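Local coordinates for protein cytidylyltransferase (Leptospira borgpetersenii serovar Hardjo-bovis, PDB 6OEW) that probably transfers a cytidylyl group from CTP to an acceptor, with magnesium as the likely cofactor, at residues A83-L91 / P166-P174. Sequence-based numbering, arbitrary orientation.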
ATOM      1  N   ALA A  83      13.575 -10.680   4.706  1.00 35.08           N
ATOM      2  CA  ALA A  83      13.494 -10.221   3.322  1.00 36.20           C
ATOM      3  C   ALA A  83      12.318 -10.858   2.582  1.00 34.81           C
ATOM      4  O   ALA A  83      11.537 -10.160   1.920  1.00 35.00           O
ATOM      5  CB  ALA A  83      14.822 -10.504   2.597  1.00 36.48           C
ATOM      6  N   ASN A  84      12.180 -12.187   2.665  1.00 35.11           N
ATOM      7  CA  ASN A  84      11.177 -12.903   1.877  1.00 41.80           C
ATOM      8  C   ASN A  84       9.998 -13.441   2.677  1.00 44.36           C
ATOM      9  O   ASN A  84       9.014 -13.892   2.073  1.00 40.97           O
ATOM     10  CB  ASN A  84      11.822 -14.076   1.132  1.00 45.68           C
ATOM     11  CG  ASN A  84      12.962 -13.639   0.245  1.00 65.23           C
ATOM     12  OD1 ASN A  84      14.041 -14.238   0.256  1.00 72.65           O
ATOM     13  ND2 ASN A  84      12.732 -12.583  -0.527  1.00 70.43           N
ATOM     14  N   ASP A  85      10.057 -13.426   4.002  1.00 39.74           N
ATOM     15  CA  ASP A  85       8.928 -13.904   4.795  1.00 38.23           C
ATOM     16  C   ASP A  85       8.188 -12.669   5.287  1.00 36.11           C
ATOM     17  O   ASP A  85       8.457 -12.145   6.369  1.00 36.81           O
ATOM     18  CB  ASP A  85       9.395 -14.817   5.925  1.00 39.46           C
ATOM     19  CG  ASP A  85       8.236 -15.486   6.655  1.00 38.92           C
ATOM     20  OD1 ASP A  85       7.108 -14.958   6.643  1.00 36.02           O
ATOM     21  OD2 ASP A  85       8.467 -16.534   7.277  1.00 44.58           O
ATOM     22  N   LEU A  86       7.246 -12.194   4.460  1.00 31.44           N
ATOM     23  CA  LEU A  86       6.497 -10.991   4.794  1.00 30.13           C
ATOM     24  C   LEU A  86       5.502 -11.252   5.912  1.00 31.82           C
ATOM     25  O   LEU A  86       5.149 -10.324   6.646  1.00 29.57           O
ATOM     26  CB  LEU A  86       5.775 -10.452   3.554  1.00 32.65           C
ATOM     27  CG  LEU A  86       6.621  -9.538   2.640  1.00 30.48           C
ATOM     28  CD1 LEU A  86       6.913  -8.194   3.340  1.00 35.62           C
ATOM     29  CD2 LEU A  86       7.906 -10.214   2.150  1.00 33.91           C
ATOM     30  N   ILE A  87       5.007 -12.487   6.041  1.00 33.56           N
ATOM     31  CA  ILE A  87       4.153 -12.781   7.186  1.00 39.27           C
ATOM     32  C   ILE A  87       4.935 -12.566   8.474  1.00 39.85           C
ATOM     33  O   ILE A  87       4.437 -11.940   9.422  1.00 36.85           O
ATOM     34  CB  ILE A  87       3.577 -14.204   7.088  1.00 37.53           C
ATOM     35  CG1 ILE A  87       2.548 -14.280   5.952  1.00 37.04           C
ATOM     36  CG2 ILE A  87       2.886 -14.603   8.422  1.00 36.84           C
ATOM     37  CD1 ILE A  87       1.899 -15.670   5.826  1.00 42.63           C
ATOM     38  N   GLN A  88       6.186 -13.042   8.516  1.00 35.35           N
ATOM     39  CA  GLN A  88       7.003 -12.842   9.712  1.00 39.61           C
ATOM     40  C   GLN A  88       7.345 -11.371   9.900  1.00 38.08           C
ATOM     41  O   GLN A  88       7.335 -10.873  11.032  1.00 36.46           O
ATOM     42  CB  GLN A  88       8.289 -13.670   9.659  1.00 40.58           C
ATOM     43  CG  GLN A  88       9.126 -13.540  10.953  1.00 42.83           C
ATOM     44  CD  GLN A  88      10.586 -13.996  10.802  1.00 53.97           C
ATOM     45  OE1 GLN A  88      11.472 -13.217  10.411  1.00 48.86           O
ATOM     46  NE2 GLN A  88      10.840 -15.259  11.129  1.00 56.48           N
ATOM     47  N   ARG A  89       7.676 -10.666   8.816  1.00 32.08           N
ATOM     48  CA  ARG A  89       8.005  -9.247   8.944  1.00 29.97           C
ATOM     49  C   ARG A  89       6.818  -8.454   9.488  1.00 35.28           C
ATOM     50  O   ARG A  89       6.989  -7.589  10.361  1.00 35.07           O
ATOM     51  CB  ARG A  89       8.447  -8.668   7.603  1.00 29.32           C
ATOM     52  CG  ARG A  89       9.278  -7.387   7.750  1.00 31.95           C
ATOM     53  CD  ARG A  89       9.352  -6.556   6.461  1.00 34.31           C
ATOM     54  NE  ARG A  89       9.976  -7.310   5.372  1.00 35.21           N
ATOM     55  CZ  ARG A  89      10.022  -6.879   4.116  1.00 33.56           C
ATOM     56  NH1 ARG A  89       9.496  -5.685   3.801  1.00 31.84           N
ATOM     57  NH2 ARG A  89      10.608  -7.635   3.181  1.00 34.36           N
ATOM     58  N   TYR A  90       5.606  -8.732   8.983  1.00 29.11           N
ATOM     59  CA  TYR A  90       4.423  -8.006   9.457  1.00 30.10           C
ATOM     60  C   TYR A  90       4.037  -8.438  10.861  1.00 29.85           C
ATOM     61  O   TYR A  90       3.567  -7.621  11.665  1.00 37.33           O
ATOM     62  CB  TYR A  90       3.240  -8.219   8.520  1.00 30.01           C
ATOM     63  CG  TYR A  90       3.146  -7.173   7.458  1.00 29.62           C
ATOM     64  CD1 TYR A  90       3.964  -7.236   6.333  1.00 28.52           C
ATOM     65  CD2 TYR A  90       2.257  -6.104   7.581  1.00 29.89           C
ATOM     66  CE1 TYR A  90       3.899  -6.273   5.354  1.00 26.73           C
ATOM     67  CE2 TYR A  90       2.183  -5.132   6.607  1.00 32.88           C
ATOM     68  CZ  TYR A  90       3.018  -5.222   5.499  1.00 30.61           C
ATOM     69  OH  TYR A  90       2.942  -4.245   4.531  1.00 31.97           O
ATOM     70  N   LEU A  91       4.190  -9.726  11.168  1.00 35.90           N
ATOM     71  CA  LEU A  91       3.835 -10.190  12.504  1.00 38.26           C
ATOM     72  C   LEU A  91       4.811  -9.630  13.536  1.00 42.60           C
ATOM     73  O   LEU A  91       4.399  -9.155  14.600  1.00 37.02           O
ATOM     74  CB  LEU A  91       3.795 -11.720  12.529  1.00 40.09           C
ATOM     75  CG  LEU A  91       3.195 -12.407  13.748  1.00 48.13           C
ATOM     76  CD1 LEU A  91       1.827 -11.834  14.062  1.00 49.74           C
ATOM     77  CD2 LEU A  91       3.110 -13.901  13.521  1.00 51.86           C
ATOM     78  N   PRO A 166       6.232 -20.805   0.142  1.00 48.92           N
ATOM     79  CA  PRO A 166       6.959 -19.534   0.005  1.00 42.56           C
ATOM     80  C   PRO A 166       6.131 -18.441  -0.651  1.00 44.72           C
ATOM     81  O   PRO A 166       6.209 -17.278  -0.236  1.00 45.07           O
ATOM     82  CB  PRO A 166       8.184 -19.943  -0.834  1.00 45.13           C
ATOM     83  CG  PRO A 166       8.384 -21.397  -0.497  1.00 52.99           C
ATOM     84  CD  PRO A 166       7.007 -21.953  -0.368  1.00 53.99           C
ATOM     85  N   TYR A 167       5.333 -18.776  -1.665  1.00 42.05           N
ATOM     86  CA  TYR A 167       4.441 -17.780  -2.252  1.00 41.88           C
ATOM     87  C   TYR A 167       3.505 -17.178  -1.196  1.00 43.04           C
ATOM     88  O   TYR A 167       3.251 -15.967  -1.200  1.00 42.63           O
ATOM     89  CB  TYR A 167       3.642 -18.421  -3.383  1.00 49.49           C
ATOM     90  CG  TYR A 167       2.754 -17.479  -4.159  1.00 46.65           C
ATOM     91  CD1 TYR A 167       3.275 -16.659  -5.156  1.00 49.51           C
ATOM     92  CD2 TYR A 167       1.385 -17.422  -3.913  1.00 47.64           C
ATOM     93  CE1 TYR A 167       2.455 -15.788  -5.873  1.00 49.65           C
ATOM     94  CE2 TYR A 167       0.566 -16.573  -4.638  1.00 47.65           C
ATOM     95  CZ  TYR A 167       1.110 -15.763  -5.621  1.00 52.29           C
ATOM     96  OH  TYR A 167       0.294 -14.914  -6.337  1.00 63.23           O
ATOM     97  N   GLU A 168       2.998 -18.007  -0.279  1.00 41.49           N
ATOM     98  CA  GLU A 168       2.099 -17.510   0.766  1.00 42.61           C
ATOM     99  C   GLU A 168       2.838 -16.619   1.761  1.00 40.56           C
ATOM    100  O   GLU A 168       2.324 -15.568   2.170  1.00 43.23           O
ATOM    101  CB  GLU A 168       1.447 -18.686   1.495  1.00 42.24           C
ATOM    102  CG  GLU A 168       0.437 -19.436   0.680  1.00 41.01           C
ATOM    103  CD  GLU A 168       0.005 -20.743   1.325  1.00 46.05           C
ATOM    104  OE1 GLU A 168       0.788 -21.338   2.104  1.00 47.74           O
ATOM    105  OE2 GLU A 168      -1.122 -21.192   1.046  1.00 42.30           O
ATOM    106  N   ARG A 169       4.032 -17.042   2.193  1.00 43.23           N
ATOM    107  CA  ARG A 169       4.814 -16.253   3.142  1.00 41.12           C
ATOM    108  C   ARG A 169       5.228 -14.910   2.551  1.00 41.57           C
ATOM    109  O   ARG A 169       5.333 -13.910   3.276  1.00 36.70           O
ATOM    110  CB  ARG A 169       6.064 -17.032   3.581  1.00 40.93           C
ATOM    111  CG  ARG A 169       5.825 -18.465   4.066  1.00 50.25           C
ATOM    112  CD  ARG A 169       4.975 -18.543   5.341  1.00 48.23           C
ATOM    113  NE  ARG A 169       5.471 -17.711   6.438  1.00 47.08           N
ATOM    114  CZ  ARG A 169       5.040 -17.786   7.702  1.00 52.40           C
ATOM    115  NH1 ARG A 169       4.111 -18.679   8.058  1.00 44.32           N
ATOM    116  NH2 ARG A 169       5.550 -16.971   8.620  1.00 38.44           N
ATOM    117  N   GLU A 170       5.472 -14.864   1.241  1.00 35.36           N
ATOM    118  CA  GLU A 170       5.913 -13.619   0.622  1.00 35.40           C
ATOM    119  C   GLU A 170       4.764 -12.645   0.387  1.00 37.73           C
ATOM    120  O   GLU A 170       4.940 -11.429   0.561  1.00 38.50           O
ATOM    121  CB  GLU A 170       6.663 -13.920  -0.696  1.00 42.73           C
ATOM    122  CG  GLU A 170       6.847 -12.660  -1.566  1.00 43.44           C
ATOM    123  CD  GLU A 170       7.708 -12.873  -2.810  1.00 52.71           C
ATOM    124  OE1 GLU A 170       7.989 -14.037  -3.172  1.00 55.47           O
ATOM    125  OE2 GLU A 170       8.100 -11.856  -3.424  1.00 53.38           O
ATOM    126  N   HIS A 171       3.570 -13.140   0.042  1.00 34.69           N
ATOM    127  CA  HIS A 171       2.482 -12.253  -0.350  1.00 40.35           C
ATOM    128  C   HIS A 171       1.408 -12.083   0.707  1.00 38.50           C
ATOM    129  O   HIS A 171       0.566 -11.190   0.561  1.00 34.58           O
ATOM    130  CB  HIS A 171       1.858 -12.744  -1.651  1.00 36.81           C
ATOM    131  CG  HIS A 171       2.812 -12.654  -2.794  1.00 40.14           C
ATOM    132  ND1 HIS A 171       3.196 -11.445  -3.330  1.00 40.53           N
ATOM    133  CD2 HIS A 171       3.538 -13.605  -3.434  1.00 44.67           C
ATOM    134  CE1 HIS A 171       4.078 -11.659  -4.292  1.00 42.30           C
ATOM    135  NE2 HIS A 171       4.303 -12.960  -4.373  1.00 41.84           N
ATOM    136  N   ILE A 172       1.414 -12.928   1.740  1.00 35.42           N
ATOM    137  CA  ILE A 172       0.559 -12.840   2.924  1.00 32.35           C
ATOM    138  C   ILE A 172      -0.872 -13.270   2.626  1.00 37.29           C
ATOM    139  O   ILE A 172      -1.360 -14.251   3.191  1.00 39.11           O
ATOM    140  CB  ILE A 172       0.550 -11.434   3.552  1.00 37.73           C
ATOM    141  CG1 ILE A 172       1.959 -11.007   3.963  1.00 42.32           C
ATOM    142  CG2 ILE A 172      -0.374 -11.451   4.780  1.00 33.42           C
ATOM    143  CD1 ILE A 172       1.998  -9.660   4.691  1.00 42.09           C
ATOM    144  N   VAL A 173      -1.549 -12.549   1.739  1.00 36.55           N
ATOM    145  CA  VAL A 173      -2.985 -12.717   1.526  1.00 38.13           C
ATOM    146  C   VAL A 173      -3.428 -13.881   0.639  1.00 39.75           C
ATOM    147  O   VAL A 173      -4.619 -14.208   0.700  1.00 43.12           O
ATOM    148  CB  VAL A 173      -3.590 -11.430   0.950  1.00 35.09           C
ATOM    149  CG1 VAL A 173      -3.322 -10.272   1.867  1.00 32.91           C
ATOM    150  CG2 VAL A 173      -3.059 -11.205  -0.473  1.00 34.99           C
ATOM    151  N   PRO A 174      -2.580 -14.536  -0.189  1.00 42.25           N
ATOM    152  CA  PRO A 174      -3.143 -15.479  -1.177  1.00 42.93           C
ATOM    153  C   PRO A 174      -4.062 -16.537  -0.598  1.00 46.47           C
ATOM    154  O   PRO A 174      -5.063 -16.885  -1.236  1.00 50.30           O
ATOM    155  CB  PRO A 174      -1.891 -16.127  -1.789  1.00 46.71           C
ATOM    156  CG  PRO A 174      -0.894 -15.105  -1.695  1.00 52.30           C
ATOM    157  CD  PRO A 174      -1.115 -14.451  -0.380  1.00 43.37           C
TER
HETATM  158  O   HOH W   1       8.872 -16.304   1.091  1.00 39.68           O
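Ile172 carries the apolar centre, its CD1 pressed 3.5 Å from CD1 of the Tyr90 ring and its CG1 3.9 Å from CG1 of Ile87 and equally near CB of Leu86. The Ile172 and Ile87 side chains run antiparallel alongside one another, and that of Tyr90 lies roughly perpendicular to Ile172. The chain leaves helix 166-171 at Ile172 with positive phi, and there its side chain reaches CD1 in beside Tyr90 and Leu86.

Further out, the first turn of helix 86-96 meets the last turn of helix 166-171. Ile87 N donates to Arg169 O at 3.1 Å, in the carbonyl plane, and Leu86 N makes a weak second bond to the same oxygen. Two amides thus hold one helix-end carbonyl.

Asp85 is the N-cap of helix 86-96: its OD1 takes Gln88 N at 2.8 Å from above the carboxylate plane. The same oxygen receives NE and NH2 of Arg169 in a side-on salt bridge, each at 3.2 Å, while the OD2 bonds are weak. Carboxylate and guanidinium planes stand 89° apart. Bends at chi2 and chi3 fold the arginine back alongside Asp85, and Ile87 CG2 lies over one face of the guanidinium, near its rim. At the polar edge a water bridges the carbonyls of Asn84 and Pro166.

The short helical segments run at 33° to each other, 7.7 Å apart at closest approach. Helix 153-162 supplies Asp160, a second salt-bridge partner for Arg169 and a neighbour of Ile87. Tyr90 OH bonds to Leu14 O of strand 11-16, and Tyr90 and Ile172 touch Arg104 of strand 101-106. Helix 86-96 is the beta-alpha-beta crossover between parallel strands 77-81 and 101-106, as expected of a GT-A-clan alpha/beta sheet, and helix 166-171 packs beside it.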